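Local atomic coordinates of haloalkane dehalogenase (Mycobacterium rhodesiae, PDB entry 4MJ3), a protein that probably catalyses the hydrolytic removal of halide from haloalkanes, giving the corresponding alcohol, as an enzyme of the alpha/beta hydrolase fold. Residues A[91-96]-A[167-172]; A[122-127]-A[210-215]. All coordinates share one frame; numbering follows the deposited sequence.

Both contacts join the main part of an alpha/beta hydrolase to helices inserted between strands 140-145 and 242-244, which correspond to the cap of this family, but at different depths. Interaction 1 lies at the surface, its centre about 18 Å from the centre of the chain, buries 73 Å² and is polar: an arginine of a loop meets a glutamine at the end of helix 159-170. Interaction 2 is a buried contact, its centre about 8 Å from the centre of the chain; it covers 204 Å² and is aromatic, with the start of helix 124-135 stacking on segment 210-215. That segment ties the two together, since Arg210 hydrogen-bonds to Ser168 and Gln211 accepts a hydrogen bond from Arg93.

Interaction 1: residues A[91-96]-A[167-172]; sequences TSRDDY and FSQEVP
Gln169 OE1 and water 1 both meet the Arg93 guanidinium at its edge, close to its plane, whereas the Gln169 amide is turned almost upright to that plane, at 81°. Two bonds of unequal quality cross the contact. Arg93 NH2 donates to Gln169 OE1 at 2.6 Å and nearly straight, with an N-H...O angle of 165°; seen from the acceptor, NH2 is tilted only slightly from the carbonyl plane of Gln169. From Arg93 NH1 to Gln169 OE1 the distance is 3.3 Å and the bond is weak. Water 1 adds an indirect link, donating to Gln169 O at 2.7 Å and accepting weakly from Arg93 NH1.

The Gln169 chain is bent at chi2 (-54°), which folds the amide back toward its own helix, where Gln169 NE2 donates to Ser168 OG at 2.9 Å. NE2 also donates to Arg210 O, so two partners hold the amide and fix which end carries oxygen toward Arg93. Arg93 NE donates to Gln211 OE1; the backbone of Arg93 lies in the 3-10 segment 93-95, led by an ST turn in which Ser92 OG accepts from Asp94 N. The contact thus links the loop after strand 89-90, in the main domain, to the C-terminal end of helix 159-170, which by family probably belongs to the cap. Its chemistry is that of a cation gripping a neutral carbonyl: the positive charge probably polarises the amide and strengthens the short bond, without a carboxylate to neutralise it across these two segments.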
loop_
_atom_site.group_PDB
_atom_site.type_symbol
_atom_site.label_atom_id
_atom_site.label_comp_id
_atom_site.label_asym_id
_atom_site.label_seq_id
_atom_site.Cartn_x
_atom_site.Cartn_y
_atom_site.Cartn_z
ATOM N N THR A 91 4.466 19.121 -4.761
ATOM C CA THR A 91 3.840 20.100 -3.894
ATOM C C THR A 91 2.391 20.421 -4.226
ATOM O O THR A 91 1.714 21.039 -3.418
ATOM C CB THR A 91 4.621 21.441 -3.945
ATOM O OG1 THR A 91 4.666 21.883 -5.294
ATOM C CG2 THR A 91 6.038 21.221 -3.429
ATOM N N SER A 92 1.938 20.059 -5.416
ATOM C CA SER A 92 0.569 20.392 -5.821
ATOM C C SER A 92 -0.310 19.162 -5.753
ATOM O O SER A 92 0.072 18.098 -6.219
ATOM C CB SER A 92 0.519 20.965 -7.239
ATOM O OG SER A 92 -0.841 21.169 -7.618
ATOM N N ARG A 93 -1.521 19.324 -5.219
ATOM C CA ARG A 93 -2.484 18.220 -5.206
ATOM C C ARG A 93 -2.774 17.692 -6.611
ATOM O O ARG A 93 -2.997 16.502 -6.797
ATOM C CB ARG A 93 -3.762 18.645 -4.473
ATOM C CG ARG A 93 -3.538 18.774 -2.966
ATOM C CD ARG A 93 -4.758 19.256 -2.197
ATOM N NE ARG A 93 -5.887 18.348 -2.355
ATOM C CZ ARG A 93 -6.919 18.246 -1.520
ATOM N NH1 ARG A 93 -6.997 18.971 -0.408
ATOM N NH2 ARG A 93 -7.896 17.408 -1.833
ATOM N N ASP A 94 -2.736 18.582 -7.598
ATOM C CA ASP A 94 -2.997 18.208 -8.982
ATOM C C ASP A 94 -1.910 17.336 -9.606
ATOM O O ASP A 94 -2.141 16.762 -10.658
ATOM C CB ASP A 94 -3.199 19.468 -9.827
ATOM C CG ASP A 94 -4.413 20.246 -9.409
ATOM O OD1 ASP A 94 -5.428 19.619 -9.022
ATOM O OD2 ASP A 94 -4.347 21.483 -9.459
ATOM N N ASP A 95 -0.742 17.235 -8.966
ATOM C CA ASP A 95 0.344 16.363 -9.418
ATOM C C ASP A 95 -0.000 14.887 -9.118
ATOM O O ASP A 95 0.639 13.987 -9.660
ATOM C CB ASP A 95 1.686 16.674 -8.706
ATOM C CG ASP A 95 2.265 18.091 -9.014
ATOM O OD1 ASP A 95 2.125 18.556 -10.156
ATOM O OD2 ASP A 95 2.877 18.698 -8.085
ATOM N N TYR A 96 -0.942 14.649 -8.210
ATOM C CA TYR A 96 -1.250 13.291 -7.787
ATOM C C TYR A 96 -2.541 12.841 -8.453
ATOM O O TYR A 96 -3.615 13.468 -8.287
ATOM C CB TYR A 96 -1.397 13.196 -6.275
ATOM C CG TYR A 96 -0.168 13.590 -5.499
ATOM C CD1 TYR A 96 0.052 14.919 -5.155
ATOM C CD2 TYR A 96 0.773 12.654 -5.128
ATOM C CE1 TYR A 96 1.177 15.299 -4.431
ATOM C CE2 TYR A 96 1.900 13.015 -4.385
ATOM C CZ TYR A 96 2.093 14.337 -4.051
ATOM O OH TYR A 96 3.167 14.732 -3.314
ATOM N N PHE A 167 -13.409 13.748 6.613
ATOM C CA PHE A 167 -12.418 14.133 7.633
ATOM C C PHE A 167 -11.101 14.553 6.988
ATOM O O PHE A 167 -10.491 15.580 7.374
ATOM C CB PHE A 167 -12.189 13.001 8.620
ATOM C CG PHE A 167 -11.045 13.255 9.554
ATOM C CD1 PHE A 167 -11.219 14.032 10.691
ATOM C CD2 PHE A 167 -9.782 12.793 9.251
ATOM C CE1 PHE A 167 -10.156 14.300 11.531
ATOM C CE2 PHE A 167 -8.713 13.052 10.097
ATOM C CZ PHE A 167 -8.905 13.830 11.223
ATOM N N SER A 168 -10.666 13.780 5.989
ATOM C CA SER A 168 -9.347 14.012 5.392
ATOM C C SER A 168 -9.247 15.388 4.746
ATOM O O SER A 168 -8.163 15.971 4.683
ATOM C CB SER A 168 -9.002 12.932 4.379
ATOM O OG SER A 168 -9.742 13.126 3.180
ATOM N N GLN A 169 -10.385 15.904 4.262
ATOM C CA GLN A 169 -10.449 17.205 3.637
ATOM C C GLN A 169 -10.718 18.320 4.646
ATOM O O GLN A 169 -10.191 19.428 4.508
ATOM C CB GLN A 169 -11.544 17.205 2.560
ATOM C CG GLN A 169 -11.358 16.132 1.503
ATOM C CD GLN A 169 -9.991 16.179 0.855
ATOM O OE1 GLN A 169 -9.685 17.090 0.086
ATOM N NE2 GLN A 169 -9.153 15.206 1.175
ATOM N N GLU A 170 -11.547 18.047 5.642
ATOM C CA GLU A 170 -11.992 19.086 6.574
ATOM C C GLU A 170 -11.025 19.369 7.721
ATOM O O GLU A 170 -11.032 20.479 8.279
ATOM C CB GLU A 170 -13.361 18.724 7.157
ATOM C CG GLU A 170 -14.484 18.825 6.145
ATOM C CD GLU A 170 -15.845 18.597 6.767
ATOM O OE1 GLU A 170 -15.925 18.028 7.891
ATOM O OE2 GLU A 170 -16.840 18.990 6.125
ATOM N N VAL A 171 -10.242 18.384 8.131
ATOM C CA VAL A 171 -9.453 18.563 9.329
ATOM C C VAL A 171 -8.443 19.707 9.087
ATOM O O VAL A 171 -7.758 19.720 8.054
ATOM C CB VAL A 171 -8.759 17.261 9.773
ATOM C CG1 VAL A 171 -7.688 16.815 8.782
ATOM C CG2 VAL A 171 -8.184 17.430 11.188
ATOM N N PRO A 172 -8.348 20.663 10.018
ATOM C CA PRO A 172 -7.463 21.814 9.760
ATOM C C PRO A 172 -6.012 21.421 9.612
ATOM O O PRO A 172 -5.353 21.883 8.697
ATOM C CB PRO A 172 -7.661 22.698 10.992
ATOM C CG PRO A 172 -9.062 22.400 11.436
ATOM C CD PRO A 172 -9.257 20.930 11.158
HETATM O O HOH W 1 -8.255 19.903 2.620
#

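Interaction 2: residues A[122-127]-A[210-215]; sequences QDWGGL and RQFPML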
loop_
_atom_site.group_PDB
_atom_site.type_symbol
_atom_site.label_atom_id
_atom_site.label_comp_id
_atom_site.label_asym_id
_atom_site.label_seq_id
_atom_site.Cartn_x
_atom_site.Cartn_y
_atom_site.Cartn_z
ATOM N N GLN A 122 -2.385 -3.352 0.972
ATOM C CA GLN A 122 -3.386 -2.853 1.912
ATOM C C GLN A 122 -3.713 -1.410 1.533
ATOM O O GLN A 122 -2.823 -0.681 1.065
ATOM C CB GLN A 122 -2.791 -2.926 3.323
ATOM C CG GLN A 122 -3.683 -2.460 4.459
ATOM C CD GLN A 122 -3.416 -1.023 4.923
ATOM O OE1 GLN A 122 -2.407 -0.420 4.584
ATOM N NE2 GLN A 122 -4.328 -0.491 5.726
ATOM N N ASP A 123 -4.978 -0.997 1.720
ATOM C CA ASP A 123 -5.395 0.396 1.465
ATOM C C ASP A 123 -4.966 0.745 0.013
ATOM O O ASP A 123 -5.101 -0.092 -0.905
ATOM C CB ASP A 123 -4.748 1.297 2.559
ATOM C CG ASP A 123 -5.302 2.722 2.618
ATOM O OD1 ASP A 123 -4.906 3.590 1.800
ATOM O OD2 ASP A 123 -6.103 3.006 3.543
ATOM N N TRP A 124 -4.438 1.958 -0.202
ATOM C CA TRP A 124 -3.994 2.376 -1.530
ATOM C C TRP A 124 -2.853 1.525 -2.102
ATOM O O TRP A 124 -2.664 1.489 -3.322
ATOM C CB TRP A 124 -3.616 3.866 -1.527
ATOM C CG TRP A 124 -4.741 4.762 -1.897
ATOM C CD1 TRP A 124 -5.545 5.445 -1.042
ATOM C CD2 TRP A 124 -5.203 5.064 -3.225
ATOM N NE1 TRP A 124 -6.451 6.183 -1.750
ATOM C CE2 TRP A 124 -6.272 5.954 -3.095
ATOM C CE3 TRP A 124 -4.782 4.696 -4.505
ATOM C CZ2 TRP A 124 -6.961 6.466 -4.199
ATOM C CZ3 TRP A 124 -5.471 5.193 -5.601
ATOM C CH2 TRP A 124 -6.540 6.078 -5.434
ATOM N N GLY A 125 -2.111 0.818 -1.237
ATOM C CA GLY A 125 -1.136 -0.156 -1.710
ATOM C C GLY A 125 -1.788 -1.172 -2.640
ATOM O O GLY A 125 -1.194 -1.583 -3.637
ATOM N N GLY A 126 -3.022 -1.552 -2.327
ATOM C CA GLY A 126 -3.793 -2.447 -3.180
ATOM C C GLY A 126 -4.548 -1.756 -4.308
ATOM O O GLY A 126 -4.680 -2.327 -5.395
ATOM N N LEU A 127 -5.084 -0.567 -4.094
ATOM C CA LEU A 127 -5.716 0.151 -5.217
ATOM C C LEU A 127 -4.705 0.307 -6.354
ATOM O O LEU A 127 -5.041 0.170 -7.523
ATOM C CB LEU A 127 -6.270 1.505 -4.817
ATOM C CG LEU A 127 -7.680 1.500 -4.237
ATOM C CD1 LEU A 127 -7.687 0.979 -2.804
ATOM C CD2 LEU A 127 -8.281 2.886 -4.291
ATOM N N ARG A 210 -3.252 14.699 1.336
ATOM C CA ARG A 210 -4.567 15.338 1.213
ATOM C C ARG A 210 -5.334 14.877 -0.024
ATOM O O ARG A 210 -6.543 14.773 0.014
ATOM C CB ARG A 210 -4.413 16.856 1.156
ATOM C CG ARG A 210 -4.041 17.462 2.486
ATOM C CD ARG A 210 -5.220 17.535 3.441
ATOM N NE ARG A 210 -4.902 18.414 4.568
ATOM C CZ ARG A 210 -5.745 18.785 5.527
ATOM N NH1 ARG A 210 -6.999 18.349 5.558
ATOM N NH2 ARG A 210 -5.329 19.624 6.460
ATOM N N GLN A 211 -4.626 14.622 -1.114
ATOM C CA GLN A 211 -5.285 14.308 -2.376
ATOM C C GLN A 211 -5.774 12.854 -2.434
ATOM O O GLN A 211 -6.777 12.586 -3.111
ATOM C CB GLN A 211 -4.400 14.657 -3.579
ATOM C CG GLN A 211 -5.091 14.566 -4.954
ATOM C CD GLN A 211 -6.274 15.515 -5.130
ATOM O OE1 GLN A 211 -6.591 16.340 -4.271
ATOM N NE2 GLN A 211 -6.957 15.369 -6.252
ATOM N N PHE A 212 -5.099 11.927 -1.761
ATOM C CA PHE A 212 -5.420 10.509 -1.962
ATOM C C PHE A 212 -6.895 10.156 -1.840
ATOM O O PHE A 212 -7.446 9.479 -2.709
ATOM C CB PHE A 212 -4.629 9.565 -1.038
ATOM C CG PHE A 212 -3.641 8.680 -1.769
ATOM C CD1 PHE A 212 -3.904 8.217 -3.055
ATOM C CD2 PHE A 212 -2.491 8.256 -1.134
ATOM C CE1 PHE A 212 -3.003 7.408 -3.709
ATOM C CE2 PHE A 212 -1.571 7.476 -1.791
ATOM C CZ PHE A 212 -1.841 7.016 -3.073
ATOM N N PRO A 213 -7.553 10.630 -0.786
ATOM C CA PRO A 213 -8.960 10.239 -0.628
ATOM C C PRO A 213 -9.877 10.755 -1.747
ATOM O O PRO A 213 -10.946 10.170 -1.988
ATOM C CB PRO A 213 -9.341 10.861 0.719
ATOM C CG PRO A 213 -8.042 10.936 1.448
ATOM C CD PRO A 213 -7.075 11.375 0.395
HETATM N N MSE A 214 -9.479 11.828 -2.425
HETATM C CA MSE A 214 -10.246 12.349 -3.575
HETATM C C MSE A 214 -10.006 11.556 -4.834
HETATM O O MSE A 214 -10.747 11.703 -5.809
HETATM C CB MSE A 214 -9.926 13.824 -3.847
HETATM C CG MSE A 214 -10.139 14.731 -2.633
HETATM SE SE MSE A 214 -11.897 14.453 -1.759
HETATM C CE MSE A 214 -13.056 14.989 -3.265
ATOM N N LEU A 215 -9.000 10.689 -4.841
ATOM C CA LEU A 215 -8.675 9.861 -6.008
ATOM C C LEU A 215 -9.406 8.526 -6.014
ATOM O O LEU A 215 -9.311 7.787 -6.981
ATOM C CB LEU A 215 -7.156 9.612 -6.086
ATOM C CG LEU A 215 -6.290 10.880 -6.217
ATOM C CD1 LEU A 215 -4.828 10.481 -6.287
ATOM C CD2 LEU A 215 -6.677 11.702 -7.437
#
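Trp124 stacks on Phe212 just after the sharp turn between strand 117-121 and helix 124-135. This turn is the nucleophile elbow of the alpha/beta hydrolase fold, in keeping with the positive phi (54°) of Asp123, by family probably the nucleophile, whose OD2 is hydrogen-bonded to His280 NE2. In relatives the tryptophan following the nucleophile helps hold the halide, a role consistent with this position. Leu127 CD2 lies near the rim of the opposite indole face, so the ring is sandwiched; Tyr98 meets it edge-to-face, and His101 stacks on Phe212. From the backbone outward, Trp124 CB lies over the Phe212 face, 4.2 Å from the ring centroid, a CH-pi contact. Chi1, at -92°, departs from the staggered values and swings the indole over Phe212: the five-membered ring stacks with centroids 3.8 Å apart and planes at 21°. CD1 and NE1 run beside Phe212 CD1; Trp124 CD2 approaches Phe212 CE1 to 3.3 Å, as CE2 does Phe212 CD1. The overlap continues under the six-membered ring, with Trp124 CE3 3.3 Å from Phe212 CE1, which CZ3 also meets. Trp124 CZ2 lies 3.4 Å from Phe212 O. Only the far edge turns to Leu215, where Trp124 CH2 is 3.6 Å from both Leu215 CB and Leu215 O.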